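Local atomic coordinates of D-alanyl-D-alanine carboxypeptidase (Enterococcus faecalis V583, PDB entry 5ZHF), a protein that cleaves the terminal D-alanine from peptidoglycan-derived pentapeptides as a zinc-dependent D,D-carboxypeptidase, an activity thought to contribute to vancomycin resistance. Residues V46-P51 against E127-V132; E101-I106 against G136-Q141. All coordinates share one frame; numbering follows the deposited sequence.

Contact 1 of 2, residues V46-P51 against E127-V132; sequences VNRQNP and EAETWV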
ATOM      1  N   VAL A  46       1.068   9.652   5.073  1.00 24.32           N
ATOM      2  CA  VAL A  46       1.223  10.164   3.714  1.00 24.00           C
ATOM      3  C   VAL A  46      -0.094   9.957   2.975  1.00 25.35           C
ATOM      4  O   VAL A  46      -0.583   8.837   2.848  1.00 24.41           O
ATOM      5  CB  VAL A  46       2.391   9.498   2.942  1.00 25.34           C
ATOM      6  CG1 VAL A  46       2.425   9.949   1.488  1.00 25.56           C
ATOM      7  CG2 VAL A  46       3.700   9.844   3.634  1.00 25.38           C
ATOM      8  N   ASN A  47      -0.656  11.047   2.488  1.00 24.91           N
ATOM      9  CA  ASN A  47      -1.888  11.037   1.731  1.00 26.45           C
ATOM     10  C   ASN A  47      -1.994  12.339   0.965  1.00 28.29           C
ATOM     11  O   ASN A  47      -1.068  13.063   0.947  1.00 30.30           O
ATOM     12  CB  ASN A  47      -3.118  10.745   2.574  1.00 26.41           C
ATOM     13  CG  ASN A  47      -3.430  11.809   3.604  1.00 27.68           C
ATOM     14  OD1 ASN A  47      -2.954  12.905   3.571  1.00 27.09           O
ATOM     15  ND2 ASN A  47      -4.269  11.455   4.508  1.00 27.44           N
ATOM     16  N   ARG A  48      -3.122  12.637   0.351  1.00 32.65           N
ATOM     17  CA  ARG A  48      -3.256  13.919  -0.382  1.00 33.84           C
ATOM     18  C   ARG A  48      -3.070  15.179   0.489  1.00 34.30           C
ATOM     19  O   ARG A  48      -2.674  16.200   0.031  1.00 31.93           O
ATOM     20  CB  ARG A  48      -4.546  13.926  -1.166  1.00 39.87           C
ATOM     21  CG  ARG A  48      -4.681  12.654  -1.962  1.00 41.70           C
ATOM     22  CD  ARG A  48      -5.666  12.785  -3.096  1.00 50.22           C
ATOM     23  NE  ARG A  48      -7.057  12.804  -2.681  1.00 53.54           N
ATOM     24  CZ  ARG A  48      -7.847  11.743  -2.693  1.00 57.42           C
ATOM     25  NH1 ARG A  48      -9.112  11.829  -2.304  1.00 54.92           N
ATOM     26  NH2 ARG A  48      -7.371  10.607  -3.132  1.00 57.64           N
ATOM     27  N   GLN A  49      -3.372  15.079   1.769  1.00 34.95           N
ATOM     28  CA  GLN A  49      -3.203  16.197   2.698  1.00 34.89           C
ATOM     29  C   GLN A  49      -1.870  16.189   3.474  1.00 33.78           C
ATOM     30  O   GLN A  49      -1.590  17.074   4.234  1.00 30.49           O
ATOM     31  CB  GLN A  49      -4.381  16.213   3.697  1.00 36.23           C
ATOM     32  CG  GLN A  49      -5.739  16.460   3.071  1.00 37.01           C
ATOM     33  CD  GLN A  49      -6.232  15.328   2.169  1.00 37.08           C
ATOM     34  OE1 GLN A  49      -6.585  15.521   1.049  1.00 34.16           O
ATOM     35  NE2 GLN A  49      -6.243  14.145   2.711  1.00 39.03           N
ATOM     36  N   ASN A  50      -1.058  15.168   3.246  1.00 30.96           N
ATOM     37  CA  ASN A  50       0.160  14.947   3.965  1.00 29.25           C
ATOM     38  C   ASN A  50       1.244  14.427   2.998  1.00 29.04           C
ATOM     39  O   ASN A  50       1.483  13.226   2.941  1.00 29.29           O
ATOM     40  CB  ASN A  50      -0.086  13.958   5.105  1.00 31.18           C
ATOM     41  CG  ASN A  50      -1.001  14.523   6.191  1.00 32.08           C
ATOM     42  OD1 ASN A  50      -2.235  14.437   6.113  1.00 35.91           O
ATOM     43  ND2 ASN A  50      -0.394  15.082   7.211  1.00 30.90           N
ATOM     44  N   PRO A  51       1.899  15.330   2.242  1.00 27.46           N
ATOM     45  CA  PRO A  51       2.958  14.918   1.339  1.00 25.73           C
ATOM     46  C   PRO A  51       4.163  14.359   2.082  1.00 24.20           C
ATOM     47  O   PRO A  51       4.348  14.668   3.260  1.00 25.14           O
ATOM     48  CB  PRO A  51       3.380  16.229   0.644  1.00 28.39           C
ATOM     49  CG  PRO A  51       2.282  17.171   0.895  1.00 28.70           C
ATOM     50  CD  PRO A  51       1.708  16.792   2.217  1.00 28.67           C
ATOM     51  N   GLU A 127     -10.604  11.251 -11.466  1.00 35.57           N
ATOM     52  CA  GLU A 127     -10.991   9.865 -11.251  1.00 37.03           C
ATOM     53  C   GLU A 127      -9.771   8.976 -10.963  1.00 33.90           C
ATOM     54  O   GLU A 127      -9.840   8.092 -10.124  1.00 31.95           O
ATOM     55  CB  GLU A 127     -11.783   9.346 -12.456  1.00 41.04           C
ATOM     56  CG  GLU A 127     -12.647   8.140 -12.152  1.00 47.00           C
ATOM     57  CD  GLU A 127     -13.757   8.442 -11.173  1.00 50.17           C
ATOM     58  OE1 GLU A 127     -14.653   9.249 -11.505  1.00 52.89           O
ATOM     59  OE2 GLU A 127     -13.724   7.865 -10.072  1.00 53.67           O
ATOM     60  N   ALA A 128      -8.662   9.218 -11.660  1.00 31.74           N
ATOM     61  CA  ALA A 128      -7.429   8.447 -11.464  1.00 29.53           C
ATOM     62  C   ALA A 128      -6.878   8.564 -10.041  1.00 28.12           C
ATOM     63  O   ALA A 128      -6.301   7.605  -9.528  1.00 25.24           O
ATOM     64  CB  ALA A 128      -6.364   8.882 -12.451  1.00 29.91           C
ATOM     65  N   GLU A 129      -7.062   9.732  -9.427  1.00 29.93           N
ATOM     66  CA  GLU A 129      -6.536  10.010  -8.086  1.00 33.13           C
ATOM     67  C   GLU A 129      -7.180   9.142  -6.983  1.00 32.09           C
ATOM     68  O   GLU A 129      -6.567   8.924  -5.938  1.00 33.57           O
ATOM     69  CB  GLU A 129      -6.685  11.505  -7.771  1.00 35.90           C
ATOM     70  CG  GLU A 129      -5.825  12.017  -6.631  1.00 41.65           C
ATOM     71  CD  GLU A 129      -5.565  13.519  -6.686  1.00 43.92           C
ATOM     72  OE1 GLU A 129      -5.992  14.187  -7.656  1.00 44.40           O
ATOM     73  OE2 GLU A 129      -4.909  14.036  -5.757  1.00 46.33           O
ATOM     74  N   THR A 130      -8.385   8.624  -7.224  1.00 31.35           N
ATOM     75  CA  THR A 130      -9.022   7.675  -6.299  1.00 31.92           C
ATOM     76  C   THR A 130      -8.311   6.322  -6.278  1.00 30.33           C
ATOM     77  O   THR A 130      -8.619   5.500  -5.415  1.00 31.78           O
ATOM     78  CB  THR A 130     -10.525   7.430  -6.601  1.00 34.33           C
ATOM     79  OG1 THR A 130     -10.680   6.779  -7.878  1.00 35.92           O
ATOM     80  CG2 THR A 130     -11.309   8.735  -6.590  1.00 34.71           C
ATOM     81  N   TRP A 131      -7.393   6.096  -7.235  1.00 26.23           N
ATOM     82  CA  TRP A 131      -6.572   4.886  -7.336  1.00 25.95           C
ATOM     83  C   TRP A 131      -5.075   5.090  -7.175  1.00 25.87           C
ATOM     84  O   TRP A 131      -4.408   4.275  -6.535  1.00 25.48           O
ATOM     85  CB  TRP A 131      -6.793   4.219  -8.703  1.00 27.44           C
ATOM     86  CG  TRP A 131      -8.210   3.781  -8.945  1.00 27.43           C
ATOM     87  CD1 TRP A 131      -9.130   4.420  -9.719  1.00 28.80           C
ATOM     88  CD2 TRP A 131      -8.864   2.615  -8.424  1.00 27.70           C
ATOM     89  NE1 TRP A 131     -10.319   3.729  -9.711  1.00 30.48           N
ATOM     90  CE2 TRP A 131     -10.187   2.624  -8.918  1.00 28.34           C
ATOM     91  CE3 TRP A 131      -8.470   1.575  -7.565  1.00 27.88           C
ATOM     92  CZ2 TRP A 131     -11.113   1.610  -8.611  1.00 28.84           C
ATOM     93  CZ3 TRP A 131      -9.388   0.582  -7.246  1.00 28.86           C
ATOM     94  CH2 TRP A 131     -10.701   0.612  -7.776  1.00 28.52           C
ATOM     95  N   VAL A 132      -4.535   6.145  -7.780  1.00 24.87           N
ATOM     96  CA  VAL A 132      -3.092   6.371  -7.845  1.00 25.97           C
ATOM     97  C   VAL A 132      -2.840   7.789  -7.366  1.00 28.90           C
ATOM     98  O   VAL A 132      -3.409   8.738  -7.902  1.00 30.79           O
ATOM     99  CB  VAL A 132      -2.548   6.226  -9.280  1.00 27.62           C
ATOM    100  CG1 VAL A 132      -1.027   6.417  -9.315  1.00 28.88           C
ATOM    101  CG2 VAL A 132      -2.922   4.867  -9.885  1.00 26.72           C
TER

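Contact 2 of 2, residues E101-I106 against G136-Q141; sequences EKQQEI and GTSEHQ. With ZN (zinc ion), chain C.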
ATOM      1  N   GLU A 101       9.322   9.996 -10.524  1.00 22.61           N
ATOM      2  CA  GLU A 101       9.020   9.757 -11.950  1.00 22.87           C
ATOM      3  C   GLU A 101       8.189   8.483 -12.151  1.00 22.48           C
ATOM      4  O   GLU A 101       7.293   8.485 -12.986  1.00 21.52           O
ATOM      5  CB  GLU A 101      10.290   9.728 -12.820  1.00 24.15           C
ATOM      6  CG  GLU A 101      10.081   9.413 -14.313  1.00 25.86           C
ATOM      7  CD  GLU A 101       9.116  10.352 -15.059  1.00 28.97           C
ATOM      8  OE1 GLU A 101       8.882  11.494 -14.593  1.00 30.19           O
ATOM      9  OE2 GLU A 101       8.608   9.955 -16.140  1.00 27.80           O
ATOM     10  N   LYS A 102       8.492   7.407 -11.415  1.00 21.55           N
ATOM     11  CA  LYS A 102       7.701   6.167 -11.548  1.00 21.86           C
ATOM     12  C   LYS A 102       6.247   6.422 -11.153  1.00 20.69           C
ATOM     13  O   LYS A 102       5.309   6.013 -11.883  1.00 21.47           O
ATOM     14  CB  LYS A 102       8.297   5.009 -10.734  1.00 23.40           C
ATOM     15  CG  LYS A 102       7.545   3.671 -10.834  1.00 24.30           C
ATOM     16  CD  LYS A 102       7.397   3.190 -12.281  1.00 26.94           C
ATOM     17  CE  LYS A 102       7.256   1.681 -12.450  1.00 31.52           C
ATOM     18  NZ  LYS A 102       7.871   1.213 -13.739  1.00 33.16           N
ATOM     19  N   GLN A 103       6.056   7.125 -10.045  1.00 20.30           N
ATOM     20  CA  GLN A 103       4.718   7.452  -9.565  1.00 20.97           C
ATOM     21  C   GLN A 103       3.942   8.270 -10.606  1.00 21.61           C
ATOM     22  O   GLN A 103       2.770   7.975 -10.863  1.00 21.30           O
ATOM     23  CB  GLN A 103       4.758   8.203  -8.227  1.00 21.43           C
ATOM     24  CG  GLN A 103       3.405   8.376  -7.559  1.00 22.30           C
ATOM     25  CD  GLN A 103       2.717   7.072  -7.162  1.00 22.10           C
ATOM     26  OE1 GLN A 103       3.359   6.043  -6.971  1.00 21.64           O
ATOM     27  NE2 GLN A 103       1.391   7.127  -7.015  1.00 20.91           N
ATOM     28  N   GLN A 104       4.603   9.276 -11.184  1.00 21.83           N
ATOM     29  CA  GLN A 104       4.003  10.090 -12.261  1.00 22.43           C
ATOM     30  C   GLN A 104       3.570   9.208 -13.437  1.00 23.31           C
ATOM     31  O   GLN A 104       2.479   9.367 -13.974  1.00 23.97           O
ATOM     32  CB  GLN A 104       4.994  11.157 -12.767  1.00 24.13           C
ATOM     33  CG  GLN A 104       4.383  12.137 -13.762  1.00 26.03           C
ATOM     34  CD  GLN A 104       3.412  13.063 -13.084  1.00 29.50           C
ATOM     35  OE1 GLN A 104       3.818  13.895 -12.276  1.00 31.53           O
ATOM     36  NE2 GLN A 104       2.118  12.884 -13.351  1.00 30.48           N
ATOM     37  N   GLU A 105       4.424   8.277 -13.835  1.00 21.41           N
ATOM     38  CA  GLU A 105       4.129   7.403 -14.974  1.00 21.76           C
ATOM     39  C   GLU A 105       2.937   6.481 -14.701  1.00 23.12           C
ATOM     40  O   GLU A 105       2.089   6.271 -15.580  1.00 23.46           O
ATOM     41  CB  GLU A 105       5.366   6.582 -15.353  1.00 22.77           C
ATOM     42  CG  GLU A 105       6.477   7.441 -15.937  1.00 21.95           C
ATOM     43  CD  GLU A 105       7.785   6.706 -16.162  1.00 23.88           C
ATOM     44  OE1 GLU A 105       7.830   5.468 -16.002  1.00 24.87           O
ATOM     45  OE2 GLU A 105       8.776   7.384 -16.517  1.00 24.86           O
ATOM     46  N   ILE A 106       2.895   5.945 -13.503  1.00 22.14           N
ATOM     47  CA  ILE A 106       1.798   5.102 -13.125  1.00 23.48           C
ATOM     48  C   ILE A 106       0.522   5.923 -13.094  1.00 24.14           C
ATOM     49  O   ILE A 106      -0.469   5.478 -13.550  1.00 24.87           O
ATOM     50  CB  ILE A 106       2.065   4.373 -11.805  1.00 25.19           C
ATOM     51  CG1 ILE A 106       3.192   3.400 -12.021  1.00 26.26           C
ATOM     52  CG2 ILE A 106       0.823   3.659 -11.321  1.00 26.69           C
ATOM     53  CD1 ILE A 106       3.588   2.632 -10.802  1.00 27.68           C
ATOM     54  N   GLY A 136       4.546  12.552  -4.722  1.00 27.10           N
ATOM     55  CA  GLY A 136       4.735  13.188  -3.426  1.00 26.46           C
ATOM     56  C   GLY A 136       3.729  12.802  -2.376  1.00 26.83           C
ATOM     57  O   GLY A 136       3.935  13.112  -1.208  1.00 27.23           O
ATOM     58  N   THR A 137       2.630  12.135  -2.768  1.00 24.12           N
ATOM     59  CA  THR A 137       1.591  11.755  -1.840  1.00 23.68           C
ATOM     60  C   THR A 137       1.312  10.258  -1.839  1.00 21.87           C
ATOM     61  O   THR A 137       0.321   9.847  -1.259  1.00 23.53           O
ATOM     62  CB  THR A 137       0.271  12.514  -2.127  1.00 23.87           C
ATOM     63  OG1 THR A 137      -0.270  12.130  -3.401  1.00 25.52           O
ATOM     64  CG2 THR A 137       0.520  14.004  -2.133  1.00 24.64           C
ATOM     65  N   SER A 138       2.204   9.448  -2.439  1.00 21.72           N
ATOM     66  CA  SER A 138       2.047   7.991  -2.421  1.00 20.39           C
ATOM     67  C   SER A 138       2.857   7.391  -1.293  1.00 20.46           C
ATOM     68  O   SER A 138       4.028   7.714  -1.139  1.00 20.56           O
ATOM     69  CB  SER A 138       2.571   7.354  -3.707  1.00 21.00           C
ATOM     70  OG  SER A 138       2.413   5.940  -3.617  1.00 20.62           O
ATOM     71  N   GLU A 139       2.265   6.451  -0.561  1.00 19.02           N
ATOM     72  CA  GLU A 139       3.011   5.661   0.378  1.00 20.01           C
ATOM     73  C   GLU A 139       4.116   4.868  -0.307  1.00 19.41           C
ATOM     74  O   GLU A 139       5.063   4.467   0.348  1.00 20.26           O
ATOM     75  CB  GLU A 139       2.131   4.663   1.116  1.00 20.61           C
ATOM     76  CG  GLU A 139       1.148   5.269   2.076  1.00 20.74           C
ATOM     77  CD  GLU A 139       0.443   4.230   2.905  1.00 20.76           C
ATOM     78  OE1 GLU A 139       0.201   3.093   2.420  1.00 19.60           O
ATOM     79  OE2 GLU A 139       0.131   4.535   4.071  1.00 20.60           O
ATOM     80  N   HIS A 140       3.988   4.589  -1.599  1.00 20.63           N
ATOM     81  CA  HIS A 140       5.054   3.868  -2.278  1.00 19.99           C
ATOM     82  C   HIS A 140       6.360   4.628  -2.275  1.00 19.74           C
ATOM     83  O   HIS A 140       7.417   4.029  -2.332  1.00 19.70           O
ATOM     84  CB  HIS A 140       4.662   3.448  -3.682  1.00 20.36           C
ATOM     85  CG  HIS A 140       3.670   2.330  -3.706  1.00 20.90           C
ATOM     86  ND1 HIS A 140       4.055   1.007  -3.649  1.00 20.55           N
ATOM     87  CD2 HIS A 140       2.314   2.331  -3.758  1.00 21.20           C
ATOM     88  CE1 HIS A 140       2.978   0.238  -3.669  1.00 20.87           C
ATOM     89  NE2 HIS A 140       1.910   1.011  -3.734  1.00 18.95           N
ATOM     90  N   GLN A 141       6.296   5.941  -2.175  1.00 21.60           N
ATOM     91  CA  GLN A 141       7.510   6.733  -2.114  1.00 22.10           C
ATOM     92  C   GLN A 141       8.180   6.734  -0.721  1.00 22.74           C
ATOM     93  O   GLN A 141       9.283   7.266  -0.566  1.00 22.68           O
ATOM     94  CB  GLN A 141       7.213   8.140  -2.598  1.00 22.99           C
ATOM     95  CG  GLN A 141       6.738   8.188  -4.036  1.00 23.54           C
ATOM     96  CD  GLN A 141       6.344   9.572  -4.455  1.00 24.76           C
ATOM     97  OE1 GLN A 141       5.151   9.912  -4.454  1.00 23.89           O
ATOM     98  NE2 GLN A 141       7.351  10.417  -4.765  1.00 25.79           N
TER
HETATM   99 ZN    ZN C 301      -0.118   0.446  -3.774  1.00 19.60          ZN
HETATM  100  O   HOH W   1      -0.429   5.336  -5.057  1.00 14.52           O
HETATM  101  O   HOH W   2      -1.805   0.918  -5.135  1.00 19.59           O

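Contact 1 of 2, residues V46-P51 against E127-V132
Arg48 reaches across to Glu129, and this one pair of side chains carries the contact, a worked example of how a single long-armed residue can bridge two segments at a protein surface. The charged component is loose: Arg48 NE and Glu129 OE2 lie 3.9 Å apart, a long salt bridge, with the guanidinium and carboxylate planes turned 79° from each other. The two groups therefore do not form the flat, two-pronged pairing of a classical arginine-carboxylate bridge.

The closest approach is made by a carbon, Arg48 CD, which comes tightly to 3.0 Å from Glu129 OE2. Aliphatic packing adds to it, with Arg48 CD 3.6 Å from Glu129 CG; the glutamate, extended beyond CG, runs at a slant across the arginine chain and so puts both CG and OE2 at that one carbon. The arginine bends at its third torsion (chi3 -74°), which swings the guanidinium away from the carboxylate and over toward the glutamate backbone; NH2 comes within 3.4 Å of Glu129 O, at too poor an angle for a hydrogen bond. That nitrogen instead donates to the carbonyl of Gly186.

Hydrogen bonds inside each segment shape the two partners. Asn47 to Asn50 make a type I turn, reinforced by an Asx turn in which Gln49 N donates to Asn47 OD1 (2.9 Å), and Arg48 projects from it. In the other segment, Thr130 OG1 donates to Glu127 O at 2.7 Å, in the carbonyl plane.

The turn belongs to the loop preceding strand 60-62, whereas Glu129 lies near the C-terminal end of helix 121-128, whose Ala128 packs on helix 100-116; from there the chain runs into the substrate-binding residues Trp131 and Val132.

Contact 2 of 2, residues E101-I106 against G136-Q141
The helical segment 101-106 approaches a loop that tightens into a 3-10 turn at residues 139-141, the backbones coming nearest at Gln103 and Ser138, whose CA atoms are 7.6 Å apart. Gln103 is central. Its CG stands anti to the backbone N (chi1 -171°) and the chain bends at chi2, bringing the face of its amide up to Ser138 CB, which lies 3.5 Å from CD. Any bond from Ser138 OG to Gln103 OE1 is weak at 3.5 Å; the amide is held chiefly by Arg98 at OE1 and Ala133 O at NE2. A water joins Gln103 NE2 and Ser138 OG.

Both residues bind substrate, and the loop beyond them supplies one zinc ligand of this M15B peptidase, His140. Ser138 OG accepts from His140 N (2.9 Å) in an ST turn, tying a substrate-binding serine to a zinc ligand. His140 NE2 binds the zinc at 2.1 Å, Asp147, His193 and a water completing the site, while ND1 donates to Gly96 O, which fixes the ring's rotation. Gln141 crosses the Gln103 chain obliquely, its OE1 3.9 Å from Gln103 CG, and accepts from Gly136 N (2.7 Å) in the carbonyl plane, on a lone pair, bracing the loop.

From the N terminus the chain first lays down the 46-51 turn, passes through the 60-62 and 68-70 hairpin, helix 74-86 and strand 91-95, and enters helix 100-116, where contact 2 begins. Helix 121-128 follows, and residues 127-132, around its C-terminal end, close contact 1; contact 2 closes soon after, at 136-141, before strand 145-150. The two loops thus cross rather than nest. Their centres are 10 Å apart and they touch directly: Val132 CG1 packs 3.4 Å from Gln103 NE2, and Asn47 O 3.4 Å from Thr137 CB. Together they join the N-terminal loop and the helical pair to the zinc-bearing loop.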